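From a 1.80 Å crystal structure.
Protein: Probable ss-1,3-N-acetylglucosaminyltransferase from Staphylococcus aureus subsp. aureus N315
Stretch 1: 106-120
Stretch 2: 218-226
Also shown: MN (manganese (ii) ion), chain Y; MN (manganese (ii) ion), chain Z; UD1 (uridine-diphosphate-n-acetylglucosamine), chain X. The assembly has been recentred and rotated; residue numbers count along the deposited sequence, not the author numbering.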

# COMPACT_ATOMS: atom_id res chain seq x y z
N VAL C 106 35.32 -33.04 -11.21
CA VAL C 106 35.84 -31.78 -11.68
C VAL C 106 35.72 -30.73 -10.57
O VAL C 106 34.89 -30.82 -9.64
CB VAL C 106 35.16 -31.30 -12.97
CG1 VAL C 106 35.33 -32.29 -14.12
CG2 VAL C 106 33.69 -30.95 -12.75
N PHE C 107 36.56 -29.71 -10.69
CA PHE C 107 36.56 -28.57 -9.80
C PHE C 107 36.77 -27.30 -10.64
O PHE C 107 37.80 -27.16 -11.32
CB PHE C 107 37.62 -28.71 -8.71
CG PHE C 107 37.44 -27.71 -7.60
CD1 PHE C 107 37.56 -26.36 -7.84
CD2 PHE C 107 37.10 -28.13 -6.32
CE1 PHE C 107 37.36 -25.43 -6.82
CE2 PHE C 107 36.89 -27.20 -5.31
CZ PHE C 107 37.03 -25.86 -5.55
N PHE C 108 35.80 -26.39 -10.59
CA PHE C 108 35.90 -25.13 -11.33
C PHE C 108 36.65 -24.10 -10.47
O PHE C 108 36.27 -23.79 -9.34
CB PHE C 108 34.52 -24.64 -11.78
CG PHE C 108 33.81 -25.60 -12.71
CD1 PHE C 108 34.17 -25.68 -14.05
CD2 PHE C 108 32.82 -26.45 -12.24
CE1 PHE C 108 33.54 -26.58 -14.90
CE2 PHE C 108 32.19 -27.34 -13.10
CZ PHE C 108 32.54 -27.40 -14.42
N LEU C 109 37.72 -23.58 -11.06
CA LEU C 109 38.54 -22.54 -10.48
C LEU C 109 38.54 -21.34 -11.42
O LEU C 109 38.84 -21.49 -12.58
CB LEU C 109 39.96 -23.08 -10.28
CG LEU C 109 41.02 -22.06 -9.90
CD1 LEU C 109 40.74 -21.43 -8.54
CD2 LEU C 109 42.40 -22.71 -9.92
N ASP C 110 38.20 -20.16 -10.90
CA ASP C 110 38.32 -18.93 -11.68
C ASP C 110 39.79 -18.49 -11.64
O ASP C 110 40.51 -18.74 -10.65
CB ASP C 110 37.32 -17.88 -11.20
CG ASP C 110 35.87 -18.24 -11.50
OD1 ASP C 110 35.64 -19.18 -12.30
OD2 ASP C 110 34.98 -17.57 -10.93
N SER C 111 40.22 -17.85 -12.74
CA SER C 111 41.60 -17.52 -13.05
C SER C 111 42.18 -16.46 -12.10
O SER C 111 43.39 -16.22 -12.12
CB SER C 111 41.72 -17.05 -14.48
OG SER C 111 40.85 -15.96 -14.71
N ASP C 112 41.34 -15.81 -11.29
CA ASP C 112 41.80 -14.78 -10.37
C ASP C 112 41.80 -15.27 -8.91
O ASP C 112 42.23 -14.54 -8.03
CB ASP C 112 40.95 -13.50 -10.52
CG ASP C 112 39.46 -13.70 -10.31
OD1 ASP C 112 39.02 -14.87 -10.21
OD2 ASP C 112 38.73 -12.69 -10.24
N ASP C 113 41.34 -16.50 -8.64
CA ASP C 113 41.16 -16.99 -7.23
C ASP C 113 42.32 -17.92 -6.84
O ASP C 113 43.23 -18.14 -7.64
CB ASP C 113 39.79 -17.66 -7.06
CG ASP C 113 38.60 -16.74 -7.30
OD1 ASP C 113 38.74 -15.52 -7.09
OD2 ASP C 113 37.53 -17.26 -7.71
N LEU C 114 42.32 -18.44 -5.61
CA LEU C 114 43.43 -19.23 -5.05
C LEU C 114 42.87 -20.47 -4.34
O LEU C 114 41.90 -20.36 -3.60
CB LEU C 114 44.22 -18.39 -4.05
CG LEU C 114 44.78 -17.07 -4.56
CD1 LEU C 114 45.32 -16.23 -3.40
CD2 LEU C 114 45.86 -17.33 -5.59
N LEU C 115 43.48 -21.63 -4.59
CA LEU C 115 43.20 -22.85 -3.81
C LEU C 115 44.12 -22.90 -2.58
O LEU C 115 45.31 -22.60 -2.67
CB LEU C 115 43.44 -24.08 -4.69
CG LEU C 115 42.43 -24.34 -5.79
CD1 LEU C 115 42.64 -25.72 -6.39
CD2 LEU C 115 41.00 -24.21 -5.27
N HIS C 116 43.55 -23.29 -1.44
CA HIS C 116 44.33 -23.79 -0.31
C HIS C 116 45.10 -25.04 -0.78
O HIS C 116 44.61 -25.82 -1.59
CB HIS C 116 43.38 -24.05 0.86
CG HIS C 116 44.04 -24.27 2.17
ND1 HIS C 116 44.70 -25.45 2.47
CD2 HIS C 116 44.14 -23.48 3.26
CE1 HIS C 116 45.19 -25.37 3.69
NE2 HIS C 116 44.85 -24.17 4.20
N GLU C 117 46.31 -25.24 -0.25
CA GLU C 117 47.17 -26.38 -0.67
C GLU C 117 46.48 -27.73 -0.38
O GLU C 117 46.77 -28.71 -1.06
CB GLU C 117 48.56 -26.31 -0.03
CG GLU C 117 48.58 -26.44 1.49
CD GLU C 117 49.97 -26.40 2.13
OE1 GLU C 117 50.93 -25.92 1.48
OE2 GLU C 117 50.09 -26.82 3.30
N ARG C 118 45.57 -27.77 0.60
CA ARG C 118 44.89 -29.02 1.00
C ARG C 118 43.56 -29.24 0.27
O ARG C 118 42.93 -30.30 0.46
CB ARG C 118 44.61 -29.02 2.50
CG ARG C 118 45.86 -28.99 3.37
CD ARG C 118 45.50 -29.00 4.84
NE ARG C 118 44.76 -30.21 5.16
CZ ARG C 118 45.30 -31.36 5.59
NH1 ARG C 118 46.56 -31.41 5.97
NH2 ARG C 118 44.55 -32.44 5.65
N ALA C 119 43.16 -28.27 -0.57
CA ALA C 119 41.83 -28.23 -1.19
C ALA C 119 41.49 -29.55 -1.88
O ALA C 119 40.49 -30.17 -1.54
CB ALA C 119 41.71 -27.08 -2.16
N LEU C 120 42.28 -29.96 -2.87
CA LEU C 120 41.87 -31.08 -3.72
C LEU C 120 41.85 -32.38 -2.90
O LEU C 120 40.91 -33.15 -3.01
CB LEU C 120 42.81 -31.21 -4.93
CG LEU C 120 42.78 -30.07 -5.95
CD1 LEU C 120 43.48 -30.49 -7.23
CD2 LEU C 120 41.36 -29.60 -6.25
N ASP C 218 37.09 -27.30 7.41
CA ASP C 218 38.27 -27.35 8.28
C ASP C 218 39.22 -26.18 7.98
O ASP C 218 39.83 -25.63 8.89
CB ASP C 218 39.02 -28.68 8.14
CG ASP C 218 38.22 -29.87 8.61
OD1 ASP C 218 37.22 -30.22 7.94
OD2 ASP C 218 38.60 -30.45 9.66
N TYR C 219 39.33 -25.81 6.69
CA TYR C 219 40.13 -24.66 6.25
C TYR C 219 39.28 -23.79 5.32
O TYR C 219 38.20 -24.20 4.89
CB TYR C 219 41.39 -25.12 5.52
CG TYR C 219 42.28 -26.02 6.34
CD1 TYR C 219 42.04 -27.38 6.40
CD2 TYR C 219 43.34 -25.51 7.09
CE1 TYR C 219 42.82 -28.22 7.17
CE2 TYR C 219 44.13 -26.34 7.87
CZ TYR C 219 43.86 -27.69 7.92
OH TYR C 219 44.62 -28.55 8.66
N GLU C 220 39.77 -22.58 5.03
CA GLU C 220 39.22 -21.80 3.93
C GLU C 220 39.87 -22.32 2.64
O GLU C 220 40.97 -21.91 2.27
CB GLU C 220 39.44 -20.31 4.15
CG GLU C 220 38.70 -19.75 5.36
CD GLU C 220 38.82 -18.24 5.54
OE1 GLU C 220 39.71 -17.63 4.91
OE2 GLU C 220 38.04 -17.67 6.30
N TYR C 221 39.19 -23.26 1.98
CA TYR C 221 39.78 -24.08 0.93
C TYR C 221 39.85 -23.33 -0.41
O TYR C 221 40.72 -23.62 -1.22
CB TYR C 221 38.97 -25.36 0.72
CG TYR C 221 39.14 -26.40 1.80
CD1 TYR C 221 40.34 -27.07 1.94
CD2 TYR C 221 38.09 -26.73 2.65
CE1 TYR C 221 40.50 -28.05 2.91
CE2 TYR C 221 38.24 -27.70 3.63
CZ TYR C 221 39.45 -28.36 3.75
OH TYR C 221 39.61 -29.32 4.71
N TYR C 222 38.91 -22.41 -0.64
CA TYR C 222 38.83 -21.62 -1.88
C TYR C 222 38.78 -20.14 -1.51
O TYR C 222 37.85 -19.72 -0.84
CB TYR C 222 37.61 -22.03 -2.70
CG TYR C 222 37.57 -21.42 -4.08
CD1 TYR C 222 37.33 -20.07 -4.26
CD2 TYR C 222 37.76 -22.20 -5.21
CE1 TYR C 222 37.32 -19.50 -5.52
CE2 TYR C 222 37.74 -21.65 -6.48
CZ TYR C 222 37.51 -20.30 -6.64
OH TYR C 222 37.49 -19.76 -7.89
N ILE C 223 39.78 -19.37 -1.97
CA ILE C 223 39.90 -17.96 -1.62
C ILE C 223 39.42 -17.12 -2.80
O ILE C 223 40.04 -17.15 -3.87
CB ILE C 223 41.35 -17.62 -1.20
CG1 ILE C 223 41.81 -18.50 -0.04
CG2 ILE C 223 41.48 -16.15 -0.87
CD1 ILE C 223 43.30 -18.78 -0.04
N VAL C 224 38.31 -16.40 -2.60
CA VAL C 224 37.73 -15.53 -3.58
C VAL C 224 38.49 -14.20 -3.51
O VAL C 224 38.50 -13.57 -2.48
CB VAL C 224 36.22 -15.35 -3.36
CG1 VAL C 224 35.63 -14.30 -4.30
CG2 VAL C 224 35.45 -16.66 -3.48
N VAL C 225 39.15 -13.79 -4.60
CA VAL C 225 39.84 -12.52 -4.57
C VAL C 225 38.97 -11.47 -5.26
O VAL C 225 38.46 -11.69 -6.36
CB VAL C 225 41.27 -12.57 -5.14
CG1 VAL C 225 41.98 -13.88 -4.86
CG2 VAL C 225 41.35 -12.24 -6.62
N ASN C 226 38.82 -10.33 -4.58
CA ASN C 226 38.05 -9.18 -5.04
C ASN C 226 39.03 -8.13 -5.57
O ASN C 226 40.01 -7.80 -4.89
CB ASN C 226 37.20 -8.58 -3.91
CG ASN C 226 36.16 -9.55 -3.38
OD1 ASN C 226 35.52 -10.27 -4.15
ND2 ASN C 226 35.96 -9.56 -2.07
MN MN Y . 36.93 -13.96 -9.92
MN MN Z . 38.64 -10.35 -10.80
C1' UD1 X . 31.76 -13.80 -10.79
C2' UD1 X . 31.14 -14.63 -9.66
C3' UD1 X . 31.75 -16.03 -9.65
C4' UD1 X . 31.58 -16.67 -11.02
C5' UD1 X . 32.06 -15.74 -12.15
C6' UD1 X . 31.78 -16.32 -13.54
C7' UD1 X . 30.42 -13.37 -7.66
C8' UD1 X . 30.86 -12.78 -6.35
N2' UD1 X . 31.37 -13.98 -8.37
O1' UD1 X . 33.17 -13.72 -10.55
O3' UD1 X . 31.12 -16.83 -8.64
O4' UD1 X . 32.33 -17.88 -11.06
O5' UD1 X . 31.48 -14.43 -12.04
O6' UD1 X . 30.41 -16.69 -13.70
O7' UD1 X . 29.26 -13.30 -8.04
N1 UD1 X . 36.33 -15.40 -18.36
C2 UD1 X . 36.22 -16.05 -19.60
N3 UD1 X . 35.92 -15.39 -20.70
C4 UD1 X . 35.71 -14.07 -20.67
C5 UD1 X . 35.81 -13.38 -19.47
C6 UD1 X . 36.12 -14.07 -18.29
O2 UD1 X . 36.40 -17.27 -19.69
O4 UD1 X . 35.44 -13.50 -21.75
C1B UD1 X . 36.65 -16.22 -17.19
C2B UD1 X . 37.70 -15.62 -16.27
O2' UD1 X . 39.01 -15.81 -16.79
C3B UD1 X . 37.43 -16.37 -14.98
C4B UD1 X . 35.93 -16.65 -15.03
O4B UD1 X . 35.50 -16.43 -16.38
O3B UD1 X . 38.16 -17.61 -14.95
C5B UD1 X . 35.13 -15.74 -14.12
O5B UD1 X . 35.59 -14.41 -14.29
PA UD1 X . 35.92 -13.45 -13.06
O1A UD1 X . 36.39 -12.16 -13.66
O2A UD1 X . 36.72 -14.15 -11.97
O3A UD1 X . 34.45 -13.22 -12.52
PB UD1 X . 34.11 -12.56 -11.11
O1B UD1 X . 33.30 -11.32 -11.36
O2B UD1 X . 35.32 -12.46 -10.19
O HOH W 1 35.76 -15.76 -9.22
O HOH W 2 37.20 -13.58 -7.80

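Two short antiparallel strands set the frame of this contact. Leu 114 and Ile 223 form its hydrogen-bonded pair, Leu 114 N giving to Ile 223 O at 3.1 Å and Ile 223 N to Leu 114 O at 2.9 Å. Leu 115 and Tyr 222 follow as the non-hydrogen-bonded pair, and beyond them His 116 N donates to Tyr 221 O at 2.9 Å. Alternation then sorts the side chains: Leu 114 and Ile 223 share one face, their CB atoms 4.1 Å apart, while Leu 115 and Tyr 222 share the other.

Tyr 222 covers the most surface, and its t rotamer lays the ring along the first stretch. The ring's flank is greasy: Tyr 222 CD2 lies 3.6 Å from Phe 107 CE1, at the edge of the phenylalanine ring, and 3.8 Å from Leu 115 CD2, while Tyr 222 CE2 sits 3.6 Å from Leu 109 CD1. Tyr 222 OH donates to Asp 113 OD2 over a short 2.5 Å and accepts from Asp 110 N at 3.1 Å, so a buried hydroxyl is satisfied as both donor and acceptor.

Asp 113 closes a type I turn begun at Asp 110, with Asp 113 N bonded to Asp 110 O at 3.1 Å. Its carboxylate engages the second stretch twice, for Asp 113 OD1 also accepts from Val 225 N at 3.1 Å, extending the strand pairing through a side chain. Water 1 donates to Asp 113 OD2 at 2.8 Å and to Asp 110 OD2 at 2.6 Å; water 2 donates to Asp 113 OD1 at 2.6 Å and to Val 225 O at 2.7 Å. Both waters bind the manganese that Asp 112 chelates with its two carboxylate oxygens, which ties the strand pairing to the site where the nucleotide sugar's phosphates bind.

At the other end, Tyr 221 and His 116 cover the next largest areas. The Tyr 221 ring packs against the start of the helix, its CD1 3.7 Å from Ala 119 CA. His 116 ND1 accepts from Arg 118 N at 3.1 Å, a capping bond that holds the imidazole while Tyr 219 CB lies over one face, 4.0 Å from the His 116 ring centroid. Arg 118 CD in turn covers a face of Tyr 219, 4.0 Å from that ring's centroid. The rule is economical: backbone sets the register, and polar atoms carried inward arrive with partners.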